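Local coordinates for protein HI_1472 (Haemophilus influenzae, PDB 3PSH), which binds molybdate and tungstate in the periplasm and serves as the solute-binding component of the MolBCA ABC transporter, which imports molybdate with low affinity, at residues K169-R174 against Q300-V305; E290-K295 against V305-M310; R20-Q25 against Q40-L45. One frame throughout, in Å; residues are numbered along the deposited sequence.

Contact 1 (K169-R174 against Q300-V305); sequences KLLADR and QRFQDV
Arg-174 and Asp-304 meet tip to tip in an end-on, two-pronged salt bridge. Arg-174 NH2 gives Asp-304 OD2 a bond of 2.8 Å, nearly straight at 170°, while NH1 reaches OD1 at 3.0 Å; each oxygen uses its syn lone pair, and guanidinium and carboxylate lie only 21° from coplanar. Asp-304 has its CG between the backbone N and the carbonyl carbon, which lifts the carboxylate toward the arginine.

The other two hydrogen bonds across the contact go to backbone carbonyls. The same Arg-174 NH1 also donates to Arg-301 O at 2.9 Å. In exchange, Arg-301 NH1 binds Arg-174 O at 2.8 Å, the acceptor lying in its guanidinium plane; this NH1 also forms a salt bridge with Asp-177. The two arginines thus each hold the other's main-chain oxygen. Arg-174 O belongs to the last turn of helix 168-175, and Phe-302 to Val-305 form a type I turn in the loop joining helices 283-297 and 307-319; the helix end is held by Arg-301, just before that turn, and by Asp-304 within it.

The rest of the contact is apolar. The aliphatic base of Arg-174 slides past Phe-302 in the opposite direction, with CB 3.5 Å from CZ of the ring. A bend at chi2 (-92°) sends CD off toward Arg-301 O. Leu-171 crosses the phenyl at about a right angle, its CD2 3.8 Å from Phe-302 CE1. Leu-170 points its CD2 at Val-305 CG2, tip to tip at 3.9 Å, and lays CD1 over the centre of the Arg-174 guanidinium, 3.5 Å above the plane.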
loop_
_atom_site.group_PDB
_atom_site.type_symbol
_atom_site.label_atom_id
_atom_site.label_comp_id
_atom_site.label_asym_id
_atom_site.label_seq_id
_atom_site.Cartn_x
_atom_site.Cartn_y
_atom_site.Cartn_z
ATOM N N LYS A 169 15.356 -0.602 11.977
ATOM C CA LYS A 169 16.572 -1.051 12.724
ATOM C C LYS A 169 16.255 -2.033 13.872
ATOM O O LYS A 169 16.911 -3.104 13.935
ATOM C CB LYS A 169 17.488 0.096 13.136
ATOM C CG LYS A 169 18.699 -0.377 13.947
ATOM C CD LYS A 169 19.362 0.808 14.746
ATOM C CE LYS A 169 20.254 0.360 15.962
ATOM N NZ LYS A 169 21.013 -0.895 15.628
ATOM N N LEU A 170 15.235 -1.710 14.661
ATOM C CA LEU A 170 14.740 -2.594 15.691
ATOM C C LEU A 170 14.483 -3.994 15.129
ATOM O O LEU A 170 14.948 -5.037 15.652
ATOM C CB LEU A 170 13.462 -1.981 16.313
ATOM C CG LEU A 170 12.699 -2.935 17.253
ATOM C CD1 LEU A 170 13.498 -3.040 18.613
ATOM C CD2 LEU A 170 11.324 -2.366 17.539
ATOM N N LEU A 171 13.705 -4.071 14.029
ATOM C CA LEU A 171 13.393 -5.418 13.497
ATOM C C LEU A 171 14.639 -6.096 12.929
ATOM O O LEU A 171 14.732 -7.297 13.079
ATOM C CB LEU A 171 12.335 -5.325 12.387
ATOM C CG LEU A 171 11.004 -4.667 12.882
ATOM C CD1 LEU A 171 10.023 -4.706 11.747
ATOM C CD2 LEU A 171 10.391 -5.294 14.168
ATOM N N ALA A 172 15.540 -5.354 12.242
ATOM C CA ALA A 172 16.746 -5.989 11.699
ATOM C C ALA A 172 17.571 -6.616 12.849
ATOM O O ALA A 172 18.099 -7.746 12.724
ATOM C CB ALA A 172 17.565 -4.937 10.899
ATOM N N ASP A 173 17.608 -5.900 13.949
ATOM C CA ASP A 173 18.448 -6.282 15.137
ATOM C C ASP A 173 17.788 -7.474 15.854
ATOM O O ASP A 173 18.466 -8.469 16.157
ATOM C CB ASP A 173 18.541 -5.099 16.116
ATOM C CG ASP A 173 19.550 -4.028 15.662
ATOM O OD1 ASP A 173 20.342 -4.270 14.733
ATOM O OD2 ASP A 173 19.541 -2.980 16.271
ATOM N N ARG A 174 16.482 -7.397 16.068
ATOM C CA ARG A 174 15.793 -8.451 16.908
ATOM C C ARG A 174 15.553 -9.723 16.164
ATOM O O ARG A 174 15.316 -10.755 16.777
ATOM C CB ARG A 174 14.461 -7.933 17.491
ATOM C CG ARG A 174 14.592 -6.561 18.275
ATOM C CD ARG A 174 14.840 -6.917 19.779
ATOM N NE ARG A 174 14.963 -5.725 20.589
ATOM C CZ ARG A 174 14.036 -5.243 21.437
ATOM N NH1 ARG A 174 12.845 -5.828 21.569
ATOM N NH2 ARG A 174 14.279 -4.160 22.120
ATOM N N GLN A 300 7.888 -13.050 22.217
ATOM C CA GLN A 300 8.850 -13.047 23.333
ATOM C C GLN A 300 10.060 -12.229 23.013
ATOM O O GLN A 300 10.937 -12.103 23.871
ATOM C CB GLN A 300 9.271 -14.507 23.603
ATOM C CG GLN A 300 8.062 -15.390 24.076
ATOM C CD GLN A 300 7.110 -14.597 25.008
ATOM O OE1 GLN A 300 7.537 -13.805 25.900
ATOM N NE2 GLN A 300 5.759 -14.760 24.750
ATOM N N ARG A 301 10.124 -11.674 21.765
ATOM C CA ARG A 301 11.302 -10.829 21.432
ATOM C C ARG A 301 10.953 -9.368 21.467
ATOM O O ARG A 301 11.875 -8.553 21.276
ATOM C CB ARG A 301 11.948 -11.103 20.070
ATOM C CG ARG A 301 12.492 -12.499 19.897
ATOM C CD ARG A 301 13.023 -12.736 18.412
ATOM N NE ARG A 301 13.532 -14.103 18.357
ATOM C CZ ARG A 301 14.633 -14.457 17.667
ATOM N NH1 ARG A 301 15.317 -13.547 17.022
ATOM N NH2 ARG A 301 15.131 -15.705 17.662
ATOM N N PHE A 302 9.652 -9.043 21.736
ATOM C CA PHE A 302 9.175 -7.683 21.609
ATOM C C PHE A 302 8.337 -7.191 22.806
ATOM O O PHE A 302 7.519 -6.318 22.652
ATOM C CB PHE A 302 8.399 -7.514 20.264
ATOM C CG PHE A 302 9.296 -7.666 19.076
ATOM C CD1 PHE A 302 10.194 -6.625 18.695
ATOM C CD2 PHE A 302 9.295 -8.899 18.349
ATOM C CE1 PHE A 302 11.067 -6.805 17.544
ATOM C CE2 PHE A 302 10.165 -9.080 17.196
ATOM C CZ PHE A 302 11.059 -7.989 16.799
ATOM N N GLN A 303 8.494 -7.806 23.982
ATOM C CA GLN A 303 7.612 -7.418 25.095
ATOM C C GLN A 303 7.741 -6.030 25.604
ATOM O O GLN A 303 6.762 -5.468 26.101
ATOM C CB GLN A 303 7.815 -8.492 26.228
ATOM C CG GLN A 303 7.272 -9.911 25.896
ATOM C CD GLN A 303 5.778 -10.006 25.721
ATOM O OE1 GLN A 303 5.000 -9.201 26.273
ATOM N NE2 GLN A 303 5.350 -11.056 25.091
ATOM N N ASP A 304 8.918 -5.449 25.380
ATOM C CA ASP A 304 9.214 -4.068 25.690
ATOM C C ASP A 304 8.661 -3.099 24.664
ATOM O O ASP A 304 8.785 -1.890 24.866
ATOM C CB ASP A 304 10.736 -3.683 25.752
ATOM C CG ASP A 304 11.509 -4.097 24.485
ATOM O OD1 ASP A 304 11.223 -5.258 24.038
ATOM O OD2 ASP A 304 12.437 -3.402 24.033
ATOM N N VAL A 305 8.216 -3.613 23.520
ATOM C CA VAL A 305 7.790 -2.684 22.415
ATOM C C VAL A 305 6.319 -2.394 22.589
ATOM O O VAL A 305 5.477 -3.264 22.375
ATOM C CB VAL A 305 8.068 -3.332 21.046
ATOM C CG1 VAL A 305 7.528 -2.465 19.933
ATOM C CG2 VAL A 305 9.611 -3.480 20.905
#

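Contact 2 (E290-K295 against V305-M310); sequences EVWLAK and VDLDKM
The indole of Trp-292 meets Leu-307 at its edge: CD2 of the leucine sits near the ring plane, 4.0 Å from CD1 of the tryptophan, and closer still to Trp-292 CB at 3.7 Å. The Trp-292 side chain also touches Pro-272 and Tyr-274 of the loop before helix 283-297. A second flat group, the Asp-306 carboxylate, is met from above its plane by Lys-309 N, which donates to OD1; this is the N-cap bond of helix 307-319.

Leu-307 points at helix 283-297 and packs against Val-291, Trp-292 and Lys-295. Its CG is anti to the backbone N (chi1 -179°), and the two methyls beyond divide the work: CD2 goes to Trp-292, CD1 to Val-291 CG1 at 4.0 Å. Val-291 CG1 is shared further, lying 3.8 Å from Val-305 CG1 and, more loosely, near Met-310 SD. The methylenes of Lys-295 run past Leu-307 in the opposite direction, with CD 3.8 Å from Leu-307 CB.

Lys-295 then turns. Its chain bends at chi3 (55°), placing CE near Val-305 O, and again at chi4, bringing NZ to that oxygen at 2.9 Å in the carbonyl plane. NZ has a further, stronger partner in Phe-302 O. The two successive helices, a helix-loop-helix pairing joined by the loop 298-306, are thus packed by aliphatic groups and tied by one lysine. Both acceptors are main-chain carbonyls, whose dipoles would favour the positive charge of the ammonium; the lysine bridges two carbonyls of the loop that leads into helix 307-319.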
loop_
_atom_site.group_PDB
_atom_site.type_symbol
_atom_site.label_atom_id
_atom_site.label_comp_id
_atom_site.label_asym_id
_atom_site.label_seq_id
_atom_site.Cartn_x
_atom_site.Cartn_y
_atom_site.Cartn_z
ATOM N N GLU A 290 4.870 -3.741 10.125
ATOM C CA GLU A 290 5.924 -4.750 10.263
ATOM C C GLU A 290 6.187 -5.054 11.744
ATOM O O GLU A 290 6.426 -6.202 12.123
ATOM C CB GLU A 290 7.217 -4.262 9.633
ATOM C CG GLU A 290 7.035 -4.202 8.112
ATOM C CD GLU A 290 8.301 -3.711 7.368
ATOM O OE1 GLU A 290 9.344 -3.394 7.989
ATOM O OE2 GLU A 290 8.181 -3.540 6.077
ATOM N N VAL A 291 6.012 -4.054 12.594
ATOM C CA VAL A 291 6.213 -4.258 14.073
ATOM C C VAL A 291 5.019 -5.141 14.563
ATOM O O VAL A 291 5.245 -6.144 15.292
ATOM C CB VAL A 291 6.319 -2.930 14.872
ATOM C CG1 VAL A 291 6.466 -3.223 16.378
ATOM C CG2 VAL A 291 7.523 -2.066 14.344
ATOM N N TRP A 292 3.757 -4.833 14.164
ATOM C CA TRP A 292 2.671 -5.774 14.504
ATOM C C TRP A 292 2.930 -7.217 14.112
ATOM O O TRP A 292 2.730 -8.156 14.965
ATOM C CB TRP A 292 1.354 -5.293 13.893
ATOM C CG TRP A 292 0.193 -6.228 14.268
ATOM C CD1 TRP A 292 -0.630 -6.089 15.335
ATOM C CD2 TRP A 292 -0.315 -7.312 13.498
ATOM N NE1 TRP A 292 -1.584 -7.078 15.349
ATOM C CE2 TRP A 292 -1.418 -7.863 14.224
ATOM C CE3 TRP A 292 0.106 -7.948 12.281
ATOM C CZ2 TRP A 292 -2.112 -9.017 13.752
ATOM C CZ3 TRP A 292 -0.586 -9.139 11.823
ATOM C CH2 TRP A 292 -1.699 -9.625 12.572
ATOM N N LEU A 293 3.386 -7.438 12.850
ATOM C CA LEU A 293 3.515 -8.812 12.412
ATOM C C LEU A 293 4.710 -9.458 13.198
ATOM O O LEU A 293 4.651 -10.658 13.565
ATOM C CB LEU A 293 3.761 -8.870 10.875
ATOM C CG LEU A 293 3.906 -10.254 10.268
ATOM C CD1 LEU A 293 2.652 -11.117 10.516
ATOM C CD2 LEU A 293 4.141 -10.049 8.748
ATOM N N ALA A 294 5.777 -8.669 13.422
ATOM C CA ALA A 294 6.968 -9.211 14.142
ATOM C C ALA A 294 6.495 -9.628 15.532
ATOM O O ALA A 294 6.853 -10.710 15.992
ATOM C CB ALA A 294 8.054 -8.188 14.242
ATOM N N LYS A 295 5.679 -8.793 16.217
ATOM C CA LYS A 295 5.274 -9.088 17.582
ATOM C C LYS A 295 4.305 -10.271 17.619
ATOM O O LYS A 295 4.227 -11.021 18.626
ATOM C CB LYS A 295 4.582 -7.873 18.276
ATOM C CG LYS A 295 5.348 -6.700 18.575
ATOM C CD LYS A 295 4.505 -5.616 19.405
ATOM C CE LYS A 295 3.807 -6.046 20.780
ATOM N NZ LYS A 295 4.787 -6.095 21.930
ATOM N N VAL A 305 8.216 -3.613 23.520
ATOM C CA VAL A 305 7.790 -2.684 22.415
ATOM C C VAL A 305 6.319 -2.394 22.589
ATOM O O VAL A 305 5.477 -3.264 22.375
ATOM C CB VAL A 305 8.068 -3.332 21.046
ATOM C CG1 VAL A 305 7.528 -2.465 19.933
ATOM C CG2 VAL A 305 9.611 -3.480 20.905
ATOM N N ASP A 306 6.015 -1.160 22.998
ATOM C CA ASP A 306 4.640 -0.731 23.306
ATOM C C ASP A 306 3.960 -0.356 21.961
ATOM O O ASP A 306 4.050 0.793 21.506
ATOM C CB ASP A 306 4.615 0.470 24.243
ATOM C CG ASP A 306 3.184 0.914 24.598
ATOM O OD1 ASP A 306 2.143 0.460 23.983
ATOM O OD2 ASP A 306 3.089 1.687 25.587
ATOM N N LEU A 307 3.500 -1.338 21.229
ATOM C CA LEU A 307 2.937 -1.012 19.870
ATOM C C LEU A 307 1.696 -0.101 19.971
ATOM O O LEU A 307 1.434 0.740 19.089
ATOM C CB LEU A 307 2.609 -2.335 19.127
ATOM C CG LEU A 307 2.040 -2.100 17.711
ATOM C CD1 LEU A 307 2.989 -1.285 16.902
ATOM C CD2 LEU A 307 1.825 -3.340 17.000
ATOM N N ASP A 308 0.890 -0.260 21.014
ATOM C CA ASP A 308 -0.333 0.577 21.134
ATOM C C ASP A 308 0.061 2.039 21.104
ATOM O O ASP A 308 -0.652 2.910 20.493
ATOM C CB ASP A 308 -1.075 0.283 22.463
ATOM C CG ASP A 308 -1.810 -1.023 22.427
ATOM O OD1 ASP A 308 -2.070 -1.569 21.325
ATOM O OD2 ASP A 308 -2.058 -1.569 23.527
ATOM N N LYS A 309 1.147 2.390 21.808
ATOM C CA LYS A 309 1.602 3.817 21.916
ATOM C C LYS A 309 2.200 4.242 20.587
ATOM O O LYS A 309 2.073 5.416 20.144
ATOM C CB LYS A 309 2.620 3.988 23.075
ATOM C CG LYS A 309 3.342 5.314 23.241
ATOM C CD LYS A 309 4.040 5.396 24.654
ATOM C CE LYS A 309 4.753 6.767 24.877
ATOM N NZ LYS A 309 5.539 7.206 23.668
ATOM N N MET A 310 2.918 3.299 19.962
ATOM C CA MET A 310 3.571 3.626 18.716
ATOM C C MET A 310 2.419 3.999 17.769
ATOM O O MET A 310 2.512 4.996 17.001
ATOM C CB MET A 310 4.379 2.451 18.175
ATOM C CG MET A 310 5.766 2.408 18.746
ATOM S SD MET A 310 6.507 0.900 17.945
ATOM C CE MET A 310 8.160 0.998 18.726
#

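Contact 3 (R20-Q25 against Q40-L45); sequences RAVVLQ and QIVGVL
Ala-21 and Ile-41 open a short parallel pairing in which strands 21-24 and 41-44 run 26° apart. Ala-21 N donates to Gln-40 O at 3.0 Å, and Ala-21 O accepts Val-42 N at 2.8 Å, with a weak second bond from Gly-43 N. That doubled acceptor marks a beta bulge: the register slips by one residue, so Val-22 faces Gly-43. Beyond it Val-23 takes over, its N bonding to Gly-43 O at 2.8 Å from above the carbonyl plane and its O accepting Leu-45 N.

On one face Val-23 CG2 lies 4.0 Å from Ile-41 CG1, beneath helix 26-34. On the other, Val-22 CG2 comes within 3.7 Å of Gly-43 N, where Gly-43, having no side chain, lets the methyl lie close against the main chain. Near the N-terminal end of strand 21-24, Val-42 CG1 covers one face of the Arg-20 guanidinium, toward its rim and 3.8 Å above the plane; Arg-20 NH2 itself bonds to Leu-83 O.

With helix 26-34 between them, the strands make a beta-alpha-beta unit of a four-stranded parallel sheet with order 2-1-3-4. Strand 21-24 leads through Gln-25, the helix N-cap position, directly into the molybdate-binding residues His-26 and Gln-27.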
loop_
_atom_site.group_PDB
_atom_site.type_symbol
_atom_site.label_atom_id
_atom_site.label_comp_id
_atom_site.label_asym_id
_atom_site.label_seq_id
_atom_site.Cartn_x
_atom_site.Cartn_y
_atom_site.Cartn_z
ATOM N N ARG A 20 -6.688 21.921 -6.637
ATOM C CA ARG A 20 -7.745 21.128 -7.313
ATOM C C ARG A 20 -7.230 19.817 -7.932
ATOM O O ARG A 20 -7.482 19.500 -9.083
ATOM C CB ARG A 20 -8.464 21.982 -8.380
ATOM C CG ARG A 20 -9.154 23.149 -7.694
ATOM C CD ARG A 20 -9.940 24.015 -8.705
ATOM N NE ARG A 20 -11.152 23.226 -8.882
ATOM C CZ ARG A 20 -12.175 23.128 -8.041
ATOM N NH1 ARG A 20 -12.301 23.962 -6.961
ATOM N NH2 ARG A 20 -13.157 22.225 -8.316
ATOM N N ALA A 21 -6.560 19.011 -7.085
ATOM C CA ALA A 21 -5.914 17.828 -7.630
ATOM C C ALA A 21 -6.996 16.741 -7.731
ATOM O O ALA A 21 -7.913 16.683 -6.847
ATOM C CB ALA A 21 -4.850 17.355 -6.608
ATOM N N VAL A 22 -6.804 15.853 -8.703
ATOM C CA VAL A 22 -7.729 14.676 -8.721
ATOM C C VAL A 22 -6.803 13.486 -8.481
ATOM O O VAL A 22 -5.771 13.392 -9.106
ATOM C CB VAL A 22 -8.492 14.641 -10.067
ATOM C CG1 VAL A 22 -9.182 13.255 -10.230
ATOM C CG2 VAL A 22 -9.590 15.729 -9.943
ATOM N N VAL A 23 -7.159 12.614 -7.531
ATOM C CA VAL A 23 -6.208 11.574 -7.147
ATOM C C VAL A 23 -6.771 10.192 -7.500
ATOM O O VAL A 23 -7.669 9.709 -6.815
ATOM C CB VAL A 23 -5.857 11.637 -5.593
ATOM C CG1 VAL A 23 -4.883 10.485 -5.328
ATOM C CG2 VAL A 23 -5.207 13.007 -5.306
ATOM N N LEU A 24 -6.289 9.646 -8.631
ATOM C CA LEU A 24 -6.859 8.379 -9.181
ATOM C C LEU A 24 -6.121 7.104 -8.760
ATOM O O LEU A 24 -5.928 6.170 -9.556
ATOM C CB LEU A 24 -7.047 8.479 -10.737
ATOM C CG LEU A 24 -7.961 9.701 -11.233
ATOM C CD1 LEU A 24 -8.063 9.590 -12.748
ATOM C CD2 LEU A 24 -9.343 9.738 -10.505
ATOM N N GLN A 25 -5.589 7.130 -7.552
ATOM C CA GLN A 25 -4.794 6.008 -7.010
ATOM C C GLN A 25 -4.990 6.085 -5.500
ATOM O O GLN A 25 -4.768 7.172 -4.905
ATOM C CB GLN A 25 -3.318 6.202 -7.385
ATOM C CG GLN A 25 -2.506 4.868 -7.098
ATOM C CD GLN A 25 -1.076 5.077 -6.754
ATOM O OE1 GLN A 25 -0.186 4.466 -7.423
ATOM N NE2 GLN A 25 -0.787 5.949 -5.804
ATOM N N GLN A 40 -6.791 20.323 -0.705
ATOM C CA GLN A 40 -6.269 20.544 -2.085
ATOM C C GLN A 40 -6.695 19.503 -3.096
ATOM O O GLN A 40 -6.157 19.458 -4.170
ATOM C CB GLN A 40 -4.754 20.708 -2.058
ATOM C CG GLN A 40 -4.329 21.869 -1.179
ATOM C CD GLN A 40 -2.880 21.770 -0.798
ATOM O OE1 GLN A 40 -1.983 22.093 -1.586
ATOM N NE2 GLN A 40 -2.629 21.176 0.398
ATOM N N ILE A 41 -7.634 18.627 -2.718
ATOM C CA ILE A 41 -8.098 17.583 -3.665
ATOM C C ILE A 41 -9.598 17.771 -3.936
ATOM O O ILE A 41 -10.341 18.086 -3.011
ATOM C CB ILE A 41 -7.910 16.230 -2.957
ATOM C CG1 ILE A 41 -6.383 15.964 -2.844
ATOM C CG2 ILE A 41 -8.590 15.054 -3.726
ATOM C CD1 ILE A 41 -6.038 14.838 -1.768
ATOM N N VAL A 42 -10.022 17.571 -5.176
ATOM C CA VAL A 42 -11.422 17.753 -5.531
ATOM C C VAL A 42 -12.009 16.532 -6.245
ATOM O O VAL A 42 -13.226 16.530 -6.536
ATOM C CB VAL A 42 -11.651 18.991 -6.396
ATOM C CG1 VAL A 42 -11.275 20.254 -5.562
ATOM C CG2 VAL A 42 -10.930 18.808 -7.704
ATOM N N GLY A 43 -11.163 15.500 -6.549
ATOM C CA GLY A 43 -11.769 14.200 -6.979
ATOM C C GLY A 43 -10.831 13.054 -6.642
ATOM O O GLY A 43 -9.662 13.281 -6.407
ATOM N N VAL A 44 -11.414 11.878 -6.582
ATOM C CA VAL A 44 -10.616 10.706 -6.178
ATOM C C VAL A 44 -11.153 9.519 -6.979
ATOM O O VAL A 44 -12.283 9.609 -7.512
ATOM C CB VAL A 44 -10.787 10.448 -4.583
ATOM C CG1 VAL A 44 -10.242 11.607 -3.751
ATOM C CG2 VAL A 44 -12.206 10.128 -4.202
ATOM N N LEU A 45 -10.357 8.438 -7.095
ATOM C CA LEU A 45 -10.805 7.216 -7.737
ATOM C C LEU A 45 -12.186 6.743 -7.243
ATOM O O LEU A 45 -12.499 6.738 -6.066
ATOM C CB LEU A 45 -9.767 6.062 -7.614
ATOM C CG LEU A 45 -9.478 5.534 -6.180
ATOM C CD1 LEU A 45 -8.655 4.209 -6.292
ATOM C CD2 LEU A 45 -8.861 6.443 -5.217
#

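In the fold
Contacts 1 and 2 belong together: they share Val-305, their centres are about 9 Å apart, and both involve the chain between helices 283-297 and 307-319. Both are partly buried; contact 1, farther from the chain's centre, joins that loop to helix 168-175 and pairs a salt bridge and arginine-to-carbonyl bonds with apolar packing. Contact 2, nearer the centre of the molecule than contact 1, relies mostly on aliphatic groups. Leu-171 and Phe-302 both touch Ala-294, which ties the two into one cluster. Contact 3 stands on the opposite side of the chain's centre, its centre about 38 Å from that of contact 1, and is a buried sheet pairing carried by backbone bonds. It alone of the three borders the molybdate site.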